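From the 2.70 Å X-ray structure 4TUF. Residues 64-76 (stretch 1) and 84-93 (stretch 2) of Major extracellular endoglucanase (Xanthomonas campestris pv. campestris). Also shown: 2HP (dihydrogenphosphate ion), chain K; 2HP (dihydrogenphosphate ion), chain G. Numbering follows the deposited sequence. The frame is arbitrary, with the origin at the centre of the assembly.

Stretch 1, residues 64-76: ATLRSDTMPASID
Stretch 2 (84-93) QGLTSLQILD

Stretch 1 is an irregular strip of chain. Ala64 to Leu66 have helical backbone angles without the regular bonds, and Arg67 to Thr70 form a type I beta turn: Ser68 sits at phi/psi -62/-40, Asp69 at -110/12, and the closing bond from Thr70 N to Arg67 O is weak at 3.5 Å. Arg67 N also bonds to Ala64 O at 3.1 Å. From Thr70 to Ala73 the chain is extended, Ser74 breaks it with a positive phi (69/10), and Ile75 and Asp76 are extended again. Stretch 2 begins as a loop. Gly85 adopts 92/-23, where a CB would jam against the carbonyl oxygen of Gln84, so glycine is well suited there; Leu86 and Thr87 are extended, and a helix runs from Ser88 through Asp93 and beyond.

End to end, the stretches run roughly opposite ways, though Met71 and Pro72 match Thr87 and Ser88 in the same order. The register sets CA of Leu66 5.4 Å from CA of Leu89, CA of Met71 5.0 Å from CA of Thr87, and CA of Pro72 5.2 Å from CA of Ser88. Together the stretches bury 564 Å².

The helix start is the polar centre of the contact. Thr87, with chi1 p, is the N-cap: its OG1 accepts a weak bond from Gln90 N at 3.4 Å, while Gln90 (chi1 m, chi2 t) returns its OE1 to Thr87 N at 3.1 Å. The first is the capping bond, giving an acceptor to an amide of the first helical turn; the second serves the amide of the N-cap residue itself. Thr87 OG1 also donates weakly to Ser68 O at 3.4 Å. The free amide of Ser88 finds its acceptor across the interface, Ser88 N to Thr70 O at 3.0 Å with a nearly straight angle of 169°. Ser88, chi1 p, points its CB toward stretch 1, and its OG donates to Thr70 O as well, at 3.1 Å; one carbonyl thus receives both groups of a small, buried serine. Thr70 (chi1 m) secures its own segment by donating from OG1 to Ala64 O at 2.6 Å, and its CG2 lies 3.5 Å from Ser88 OG.

Apolar side chains meet in two separate patches. Leu66 (m, t) has its CB directed away from stretch 2, yet its CD2 reaches 3.9 Å from CD2 of Leu92 (t, p). Leu89 (t, p) brings its CD2 into van der Waals contact with Leu66 O, at 3.7 Å. Farther along stretch 1, Pro72, its ring C-gamma endo, has its CA-to-CB bond toward stretch 2; its CG meets CD1 of Ile91 (m, t) at 3.7 Å, and its CD lies in van der Waals contact with Leu86 O at 3.6 Å. Ile75 (m, t) approaches the same methyl, CD1 to CD1, at 3.7 Å, so one isoleucine end serves two partners. Met71 (m, m, m) starts away from stretch 2, but its flexible chain curls back until CE is 3.9 Å from Leu86 O, again a van der Waals contact.

The CA-to-CB bond of Arg67 (m, t, t, chi4 160°) points away from stretch 2. Its NE makes a weak bond to O3 of the chain G dihydrogenphosphate at 3.4 Å, at the guanidinium edge.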

# COMPACT_ATOMS: atom_id res chain seq x y z
N ALA A 64 -15.77 -1.66 8.78
CA ALA A 64 -17.15 -1.98 8.39
C ALA A 64 -17.22 -3.15 7.41
O ALA A 64 -18.13 -3.98 7.50
CB ALA A 64 -17.81 -0.75 7.79
N THR A 65 -16.27 -3.22 6.49
CA THR A 65 -16.22 -4.29 5.50
C THR A 65 -16.07 -5.67 6.16
O THR A 65 -16.57 -6.67 5.65
CB THR A 65 -15.07 -4.06 4.50
OG1 THR A 65 -15.37 -2.92 3.69
CG2 THR A 65 -14.88 -5.27 3.59
N LEU A 66 -15.39 -5.69 7.31
CA LEU A 66 -15.11 -6.95 8.00
C LEU A 66 -16.27 -7.43 8.86
O LEU A 66 -16.21 -8.52 9.42
CB LEU A 66 -13.87 -6.79 8.88
CG LEU A 66 -12.59 -6.22 8.26
CD1 LEU A 66 -11.54 -6.06 9.34
CD2 LEU A 66 -12.08 -7.10 7.12
N ARG A 67 -17.33 -6.63 8.96
CA ARG A 67 -18.48 -7.01 9.78
C ARG A 67 -19.45 -7.89 9.00
O ARG A 67 -19.57 -7.77 7.78
CB ARG A 67 -19.18 -5.76 10.31
CG ARG A 67 -18.37 -5.04 11.38
CD ARG A 67 -18.81 -3.60 11.59
NE ARG A 67 -17.80 -2.85 12.33
CZ ARG A 67 -17.71 -1.52 12.34
NH1 ARG A 67 -18.58 -0.79 11.66
NH2 ARG A 67 -16.75 -0.93 13.05
N SER A 68 -20.15 -8.76 9.72
CA SER A 68 -20.87 -9.87 9.13
C SER A 68 -21.98 -9.47 8.16
O SER A 68 -22.15 -10.10 7.11
CB SER A 68 -21.47 -10.75 10.23
OG SER A 68 -20.45 -11.34 11.02
N ASP A 69 -22.72 -8.42 8.51
CA ASP A 69 -23.91 -8.05 7.75
C ASP A 69 -23.77 -6.76 6.95
O ASP A 69 -24.76 -6.22 6.45
CB ASP A 69 -25.11 -7.94 8.69
CG ASP A 69 -24.77 -7.21 9.97
OD1 ASP A 69 -23.67 -6.61 10.03
OD2 ASP A 69 -25.59 -7.24 10.91
N THR A 70 -22.55 -6.26 6.81
CA THR A 70 -22.31 -5.12 5.94
C THR A 70 -22.56 -5.52 4.49
O THR A 70 -21.93 -6.44 3.97
CB THR A 70 -20.89 -4.56 6.09
OG1 THR A 70 -20.74 -3.97 7.39
CG2 THR A 70 -20.61 -3.49 5.03
N MET A 71 -23.51 -4.85 3.84
CA MET A 71 -23.83 -5.17 2.45
C MET A 71 -23.04 -4.29 1.50
O MET A 71 -22.74 -3.14 1.82
CB MET A 71 -25.33 -5.02 2.21
CG MET A 71 -26.19 -6.05 2.95
SD MET A 71 -25.86 -7.76 2.45
CE MET A 71 -26.37 -7.73 0.73
N PRO A 72 -22.69 -4.83 0.33
CA PRO A 72 -21.99 -4.03 -0.69
C PRO A 72 -22.93 -3.15 -1.50
O PRO A 72 -24.15 -3.31 -1.43
CB PRO A 72 -21.35 -5.10 -1.58
CG PRO A 72 -22.29 -6.25 -1.48
CD PRO A 72 -22.82 -6.24 -0.07
N ALA A 73 -22.36 -2.23 -2.27
CA ALA A 73 -23.15 -1.37 -3.15
C ALA A 73 -22.44 -1.20 -4.48
O ALA A 73 -21.26 -1.55 -4.61
CB ALA A 73 -23.39 -0.02 -2.50
N SER A 74 -23.18 -0.68 -5.47
CA SER A 74 -22.67 -0.36 -6.81
C SER A 74 -22.30 -1.59 -7.65
O SER A 74 -21.70 -1.45 -8.71
CB SER A 74 -21.45 0.57 -6.72
OG SER A 74 -20.28 -0.13 -6.31
N ILE A 75 -22.65 -2.79 -7.18
CA ILE A 75 -22.36 -3.98 -7.97
C ILE A 75 -23.44 -4.22 -9.01
O ILE A 75 -24.62 -4.31 -8.68
CB ILE A 75 -22.22 -5.23 -7.10
CG1 ILE A 75 -21.15 -5.03 -6.03
CG2 ILE A 75 -21.87 -6.44 -7.96
CD1 ILE A 75 -21.01 -6.21 -5.10
N ASP A 76 -23.02 -4.31 -10.27
CA ASP A 76 -23.87 -4.76 -11.37
C ASP A 76 -23.95 -6.28 -11.36
O ASP A 76 -23.03 -6.96 -11.81
CB ASP A 76 -23.30 -4.26 -12.70
CG ASP A 76 -24.22 -4.54 -13.89
OD1 ASP A 76 -25.04 -5.48 -13.84
OD2 ASP A 76 -24.11 -3.80 -14.89
N GLN A 84 -24.16 -12.21 -6.06
CA GLN A 84 -25.51 -11.86 -5.63
C GLN A 84 -25.88 -12.49 -4.29
O GLN A 84 -25.78 -13.70 -4.11
CB GLN A 84 -26.53 -12.27 -6.69
CG GLN A 84 -27.83 -11.50 -6.63
CD GLN A 84 -28.69 -11.72 -7.86
OE1 GLN A 84 -28.36 -12.54 -8.72
NE2 GLN A 84 -29.80 -11.00 -7.94
N GLY A 85 -26.30 -11.65 -3.34
CA GLY A 85 -26.68 -12.12 -2.02
C GLY A 85 -25.54 -12.10 -1.01
O GLY A 85 -25.77 -12.05 0.20
N LEU A 86 -24.30 -12.13 -1.50
CA LEU A 86 -23.14 -12.17 -0.63
C LEU A 86 -22.97 -10.88 0.17
O LEU A 86 -23.25 -9.79 -0.32
CB LEU A 86 -21.87 -12.42 -1.44
CG LEU A 86 -21.81 -13.75 -2.20
CD1 LEU A 86 -20.42 -13.95 -2.80
CD2 LEU A 86 -22.19 -14.90 -1.29
N THR A 87 -22.52 -11.02 1.42
CA THR A 87 -22.13 -9.86 2.21
C THR A 87 -20.75 -9.42 1.76
O THR A 87 -20.03 -10.19 1.13
CB THR A 87 -22.14 -10.16 3.72
OG1 THR A 87 -21.01 -10.98 4.05
CG2 THR A 87 -23.40 -10.90 4.10
N SER A 88 -20.36 -8.19 2.08
CA SER A 88 -19.07 -7.68 1.66
C SER A 88 -17.91 -8.52 2.21
O SER A 88 -16.88 -8.67 1.57
CB SER A 88 -18.90 -6.22 2.08
OG SER A 88 -18.88 -6.10 3.49
N LEU A 89 -18.09 -9.07 3.41
CA LEU A 89 -17.09 -9.96 3.98
C LEU A 89 -16.91 -11.19 3.10
O LEU A 89 -15.78 -11.60 2.81
CB LEU A 89 -17.49 -10.37 5.40
CG LEU A 89 -16.52 -11.33 6.10
CD1 LEU A 89 -15.11 -10.75 6.15
CD2 LEU A 89 -17.02 -11.63 7.50
N GLN A 90 -18.02 -11.76 2.67
CA GLN A 90 -17.98 -12.94 1.81
C GLN A 90 -17.42 -12.62 0.43
O GLN A 90 -16.88 -13.49 -0.24
CB GLN A 90 -19.37 -13.56 1.70
CG GLN A 90 -19.87 -14.14 3.01
CD GLN A 90 -21.35 -14.46 2.97
OE1 GLN A 90 -22.09 -13.96 2.12
NE2 GLN A 90 -21.80 -15.30 3.90
N ILE A 91 -17.53 -11.36 0.01
CA ILE A 91 -16.97 -10.97 -1.27
C ILE A 91 -15.46 -10.80 -1.13
O ILE A 91 -14.70 -11.19 -2.01
CB ILE A 91 -17.63 -9.68 -1.82
CG1 ILE A 91 -19.12 -9.93 -2.09
CG2 ILE A 91 -16.96 -9.22 -3.10
CD1 ILE A 91 -19.86 -8.73 -2.66
N LEU A 92 -15.03 -10.23 -0.01
CA LEU A 92 -13.61 -10.14 0.30
C LEU A 92 -13.02 -11.55 0.35
O LEU A 92 -11.97 -11.81 -0.25
CB LEU A 92 -13.38 -9.41 1.62
CG LEU A 92 -11.93 -9.18 2.08
CD1 LEU A 92 -11.14 -8.43 1.02
CD2 LEU A 92 -11.89 -8.44 3.43
N ASP A 93 -13.70 -12.45 1.06
CA ASP A 93 -13.28 -13.84 1.14
C ASP A 93 -13.07 -14.42 -0.25
O ASP A 93 -12.05 -15.05 -0.53
CB ASP A 93 -14.31 -14.68 1.90
CG ASP A 93 -14.29 -14.42 3.40
OD1 ASP A 93 -13.42 -13.65 3.87
OD2 ASP A 93 -15.14 -15.00 4.11
P 2HP K . -15.26 -7.25 13.30
O1 2HP K . -15.88 -8.42 12.58
O2 2HP K . -15.08 -6.09 12.35
O3 2HP K . -16.15 -6.83 14.44
O4 2HP K . -13.90 -7.64 13.83
P 2HP G . -14.70 -3.55 15.76
O1 2HP G . -13.79 -4.75 15.98
O2 2HP G . -13.96 -2.50 14.96
O3 2HP G . -15.92 -3.97 14.98
O4 2HP G . -15.13 -2.99 17.10